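Local coordinates for protein cytosine deaminase (Klebsiella pneumoniae, PDB 4R85) that probably catalyses the hydrolytic deamination of cytosine and 5-methylcytosine, as an iron-bearing member of the amidohydrolase family, at residues G234-M245 against S263-S274. Numbering follows the deposited sequence.
With FE2 (Fe (II) ion), chain H; 17E (5-methylcytosine), chain G.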
loop_
_atom_site.group_PDB
_atom_site.type_symbol
_atom_site.label_atom_id
_atom_site.label_comp_id
_atom_site.label_asym_id
_atom_site.label_seq_id
_atom_site.Cartn_x
_atom_site.Cartn_y
_atom_site.Cartn_z
ATOM N N GLY A 234 -17.530 -25.281 12.173
ATOM C CA GLY A 234 -17.212 -24.159 11.299
ATOM C C GLY A 234 -16.622 -22.926 11.968
ATOM O O GLY A 234 -15.643 -22.362 11.485
ATOM N N ALA A 235 -17.217 -22.504 13.079
ATOM C CA ALA A 235 -16.740 -21.325 13.808
ATOM C C ALA A 235 -15.276 -21.478 14.256
ATOM O O ALA A 235 -14.558 -20.490 14.418
ATOM C CB ALA A 235 -17.643 -21.040 15.011
ATOM N N GLN A 236 -14.840 -22.718 14.432
ATOM C CA GLN A 236 -13.495 -23.002 14.933
ATOM C C GLN A 236 -12.490 -23.216 13.803
ATOM O O GLN A 236 -11.335 -23.569 14.051
ATOM C CB GLN A 236 -13.512 -24.238 15.834
ATOM C CG GLN A 236 -14.219 -24.033 17.177
ATOM C CD GLN A 236 -15.723 -23.982 17.045
ATOM O OE1 GLN A 236 -16.331 -24.825 16.382
ATOM N NE2 GLN A 236 -16.337 -22.984 17.669
ATOM N N VAL A 237 -12.932 -23.001 12.566
ATOM C CA VAL A 237 -12.115 -23.307 11.397
ATOM C C VAL A 237 -11.865 -22.075 10.536
ATOM O O VAL A 237 -12.792 -21.343 10.208
ATOM C CB VAL A 237 -12.780 -24.404 10.530
ATOM C CG1 VAL A 237 -11.964 -24.661 9.251
ATOM C CG2 VAL A 237 -12.924 -25.698 11.346
ATOM N N THR A 238 -10.603 -21.854 10.179
ATOM C CA THR A 238 -10.241 -20.776 9.268
ATOM C C THR A 238 -9.488 -21.333 8.069
ATOM O O THR A 238 -8.656 -22.240 8.211
ATOM C CB THR A 238 -9.381 -19.696 9.969
ATOM O OG1 THR A 238 -10.132 -19.101 11.038
ATOM C CG2 THR A 238 -8.975 -18.601 8.982
ATOM N N ALA A 239 -9.799 -20.804 6.886
ATOM C CA ALA A 239 -9.013 -21.067 5.688
ATOM C C ALA A 239 -8.182 -19.829 5.374
ATOM O O ALA A 239 -8.730 -18.748 5.123
ATOM C CB ALA A 239 -9.938 -21.411 4.511
ATOM N N SER A 240 -6.859 -19.977 5.386
ATOM C CA SER A 240 -5.970 -18.868 5.074
ATOM C C SER A 240 -5.452 -19.029 3.654
ATOM O O SER A 240 -5.332 -20.148 3.171
ATOM C CB SER A 240 -4.791 -18.835 6.053
ATOM O OG SER A 240 -5.198 -18.452 7.364
ATOM N N HIS A 241 -5.176 -17.915 2.978
ATOM C CA HIS A 241 -4.520 -17.956 1.658
ATOM C C HIS A 241 -5.268 -18.808 0.654
ATOM O O HIS A 241 -4.687 -19.722 0.063
ATOM C CB HIS A 241 -3.140 -18.610 1.720
ATOM C CG HIS A 241 -2.137 -17.901 2.567
ATOM N ND1 HIS A 241 -1.621 -16.667 2.238
ATOM C CD2 HIS A 241 -1.495 -18.293 3.690
ATOM C CE1 HIS A 241 -0.718 -16.316 3.140
ATOM N NE2 HIS A 241 -0.629 -17.283 4.034
ATOM N N THR A 242 -6.541 -18.537 0.455
ATOM C CA THR A 242 -7.282 -19.251 -0.569
ATOM C C THR A 242 -7.049 -18.572 -1.912
ATOM O O THR A 242 -7.997 -18.244 -2.612
ATOM C CB THR A 242 -8.784 -19.299 -0.206
ATOM O OG1 THR A 242 -9.258 -17.977 0.098
ATOM C CG2 THR A 242 -8.972 -20.174 1.030
ATOM N N CYS A 243 -5.771 -18.367 -2.268
ATOM C CA CYS A 243 -5.408 -17.629 -3.479
ATOM C C CYS A 243 -6.004 -18.231 -4.754
ATOM O O CYS A 243 -6.402 -17.503 -5.671
ATOM C CB CYS A 243 -3.888 -17.546 -3.616
ATOM S SG CYS A 243 -3.095 -16.781 -2.179
ATOM N N ALA A 244 -6.046 -19.557 -4.818
ATOM C CA ALA A 244 -6.619 -20.232 -5.987
ATOM C C ALA A 244 -8.065 -19.798 -6.271
ATOM O O ALA A 244 -8.502 -19.811 -7.422
ATOM C CB ALA A 244 -6.537 -21.750 -5.818
ATOM N N MET A 245 -8.814 -19.422 -5.236
ATOM C CA MET A 245 -10.183 -18.969 -5.465
ATOM C C MET A 245 -10.214 -17.762 -6.412
ATOM O O MET A 245 -11.131 -17.611 -7.207
ATOM C CB MET A 245 -10.907 -18.643 -4.156
ATOM C CG MET A 245 -12.395 -18.413 -4.372
ATOM S SD MET A 245 -13.145 -17.505 -3.005
ATOM C CE MET A 245 -12.778 -18.631 -1.675
ATOM N N SER A 263 -20.970 -23.874 5.796
ATOM C CA SER A 263 -19.930 -24.431 6.668
ATOM C C SER A 263 -19.635 -23.532 7.868
ATOM O O SER A 263 -19.260 -24.008 8.945
ATOM C CB SER A 263 -18.641 -24.663 5.882
ATOM O OG SER A 263 -17.983 -23.428 5.632
ATOM N N GLY A 264 -19.788 -22.228 7.670
ATOM C CA GLY A 264 -19.564 -21.262 8.730
ATOM C C GLY A 264 -18.099 -20.953 8.994
ATOM O O GLY A 264 -17.794 -20.264 9.966
ATOM N N ILE A 265 -17.195 -21.432 8.137
ATOM C CA ILE A 265 -15.763 -21.181 8.352
ATOM C C ILE A 265 -15.351 -19.736 8.068
ATOM O O ILE A 265 -16.077 -18.992 7.398
ATOM C CB ILE A 265 -14.850 -22.141 7.546
ATOM C CG1 ILE A 265 -14.855 -21.802 6.050
ATOM C CG2 ILE A 265 -15.228 -23.595 7.809
ATOM C CD1 ILE A 265 -13.840 -22.614 5.237
ATOM N N ASN A 266 -14.185 -19.353 8.590
ATOM C CA ASN A 266 -13.642 -18.012 8.403
ATOM C C ASN A 266 -12.574 -18.016 7.323
ATOM O O ASN A 266 -12.031 -19.066 6.992
ATOM C CB ASN A 266 -13.015 -17.491 9.708
ATOM C CG ASN A 266 -13.989 -17.492 10.873
ATOM O OD1 ASN A 266 -14.792 -16.576 11.022
ATOM N ND2 ASN A 266 -13.910 -18.517 11.709
ATOM N N PHE A 267 -12.278 -16.836 6.789
ATOM C CA PHE A 267 -11.257 -16.675 5.764
ATOM C C PHE A 267 -10.263 -15.591 6.149
ATOM O O PHE A 267 -10.638 -14.543 6.663
ATOM C CB PHE A 267 -11.902 -16.333 4.416
ATOM C CG PHE A 267 -12.643 -17.481 3.804
ATOM C CD1 PHE A 267 -12.084 -18.199 2.762
ATOM C CD2 PHE A 267 -13.883 -17.869 4.299
ATOM C CE1 PHE A 267 -12.761 -19.265 2.202
ATOM C CE2 PHE A 267 -14.553 -18.947 3.760
ATOM C CZ PHE A 267 -13.999 -19.637 2.702
ATOM N N ILE A 268 -8.982 -15.846 5.900
ATOM C CA ILE A 268 -7.982 -14.805 6.077
ATOM C C ILE A 268 -7.277 -14.555 4.746
ATOM O O ILE A 268 -6.882 -15.495 4.058
ATOM C CB ILE A 268 -6.967 -15.170 7.179
ATOM C CG1 ILE A 268 -7.667 -15.215 8.553
ATOM C CG2 ILE A 268 -5.811 -14.167 7.197
ATOM C CD1 ILE A 268 -6.769 -15.735 9.668
ATOM N N SER A 269 -7.156 -13.285 4.375
ATOM C CA SER A 269 -6.438 -12.905 3.160
ATOM C C SER A 269 -5.220 -12.081 3.547
ATOM O O SER A 269 -5.303 -11.242 4.444
ATOM C CB SER A 269 -7.340 -12.066 2.260
ATOM O OG SER A 269 -6.593 -11.495 1.196
ATOM N N CYS A 270 -4.099 -12.314 2.861
ATOM C CA CYS A 270 -2.865 -11.575 3.108
ATOM C C CYS A 270 -2.458 -10.852 1.826
ATOM O O CYS A 270 -1.582 -11.321 1.088
ATOM C CB CYS A 270 -1.741 -12.518 3.545
ATOM S SG CYS A 270 -2.129 -13.484 5.030
ATOM N N PRO A 271 -3.106 -9.712 1.551
ATOM C CA PRO A 271 -2.986 -9.070 0.237
ATOM C C PRO A 271 -1.584 -8.592 -0.137
ATOM O O PRO A 271 -1.235 -8.724 -1.305
ATOM C CB PRO A 271 -3.968 -7.884 0.329
ATOM C CG PRO A 271 -4.128 -7.626 1.799
ATOM C CD PRO A 271 -4.035 -8.985 2.439
ATOM N N THR A 272 -0.807 -8.040 0.792
ATOM C CA THR A 272 0.542 -7.620 0.423
ATOM C C THR A 272 1.395 -8.841 0.097
ATOM O O THR A 272 2.217 -8.806 -0.808
ATOM C CB THR A 272 1.250 -6.769 1.507
ATOM O OG1 THR A 272 1.333 -7.503 2.739
ATOM C CG2 THR A 272 0.501 -5.467 1.731
ATOM N N GLU A 273 1.183 -9.930 0.824
ATOM C CA GLU A 273 1.989 -11.122 0.592
ATOM C C GLU A 273 1.612 -11.752 -0.740
ATOM O O GLU A 273 2.477 -12.116 -1.545
ATOM C CB GLU A 273 1.803 -12.141 1.714
ATOM C CG GLU A 273 2.819 -13.251 1.671
ATOM C CD GLU A 273 3.980 -13.005 2.624
ATOM O OE1 GLU A 273 4.049 -11.907 3.222
ATOM O OE2 GLU A 273 4.807 -13.920 2.795
ATOM N N SER A 274 0.315 -11.861 -0.979
ATOM C CA SER A 274 -0.165 -12.545 -2.172
ATOM C C SER A 274 0.113 -11.784 -3.454
ATOM O O SER A 274 0.441 -12.386 -4.471
ATOM C CB SER A 274 -1.642 -12.905 -2.025
ATOM O OG SER A 274 -1.755 -13.903 -1.022
HETATM FE FE FE2 H . 0.966 -17.771 5.905
HETATM N N1 17E G . 4.934 -20.554 4.232
HETATM C C2 17E G . 3.913 -20.698 3.386
HETATM O O2 17E G . 3.583 -21.950 2.935
HETATM N N3 17E G . 3.196 -19.650 2.969
HETATM C C4 17E G . 3.496 -18.410 3.391
HETATM N N4 17E G . 2.725 -17.297 2.936
HETATM C C5 17E G . 4.556 -18.210 4.278
HETATM C C6 17E G . 5.271 -19.331 4.690
HETATM C CM5 17E G . 4.901 -16.837 4.760
HETATM O O HOH W 1 -20.251 -25.741 10.923
HETATM O O HOH W 2 -15.567 -18.043 14.493
HETATM O O HOH W 3 -8.706 -17.215 2.579
HETATM O O HOH W 4 -3.238 -14.470 0.943
#
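Strands 237-240 and 266-269, connected by helix 250-263, exemplify a beta-alpha-beta unit of the amidohydrolase barrel, a fold that sets metal ligands such as His-241 at the C-terminal ends of parallel strands. Four backbone bonds join them, beginning with Asn-266 N to Val-237 O at 2.9 Å. On one face Thr-238 CG2 lies 3.7 Å from Ile-268 CG1; Ser-240 OG meets Ile-268 CB and, in the second shell, is hydrogen-bonded to Asp-207 and to ND1 of the iron ligand His-56. On the other, Phe-267 CG stands beside its backbone N (chi1 -71°), carrying the ring to Met-245 CE and to Thr-242 OG1, which lies at the ring edge, in plane. A water donates to Ala-239 O and Ile-268 O and accepts from Thr-242 OG1, also hydrogen-bonded to Thr-291 OG1. His-241 NE2 lies 2.5 Å from the ferrous ion, in the ring plane, and ND1 donates to a second water, so both nitrogens are held and the ring's rotation is fixed. Cys-270 SG approaches obliquely, 3.7 Å from His-241 CE1. His-58, His-209 and Asp-308 complete the iron site. Strands 205-209 and 303-305 flank the pair, and helix 220-231 packs on Ala-239, Ile-265 and Phe-267.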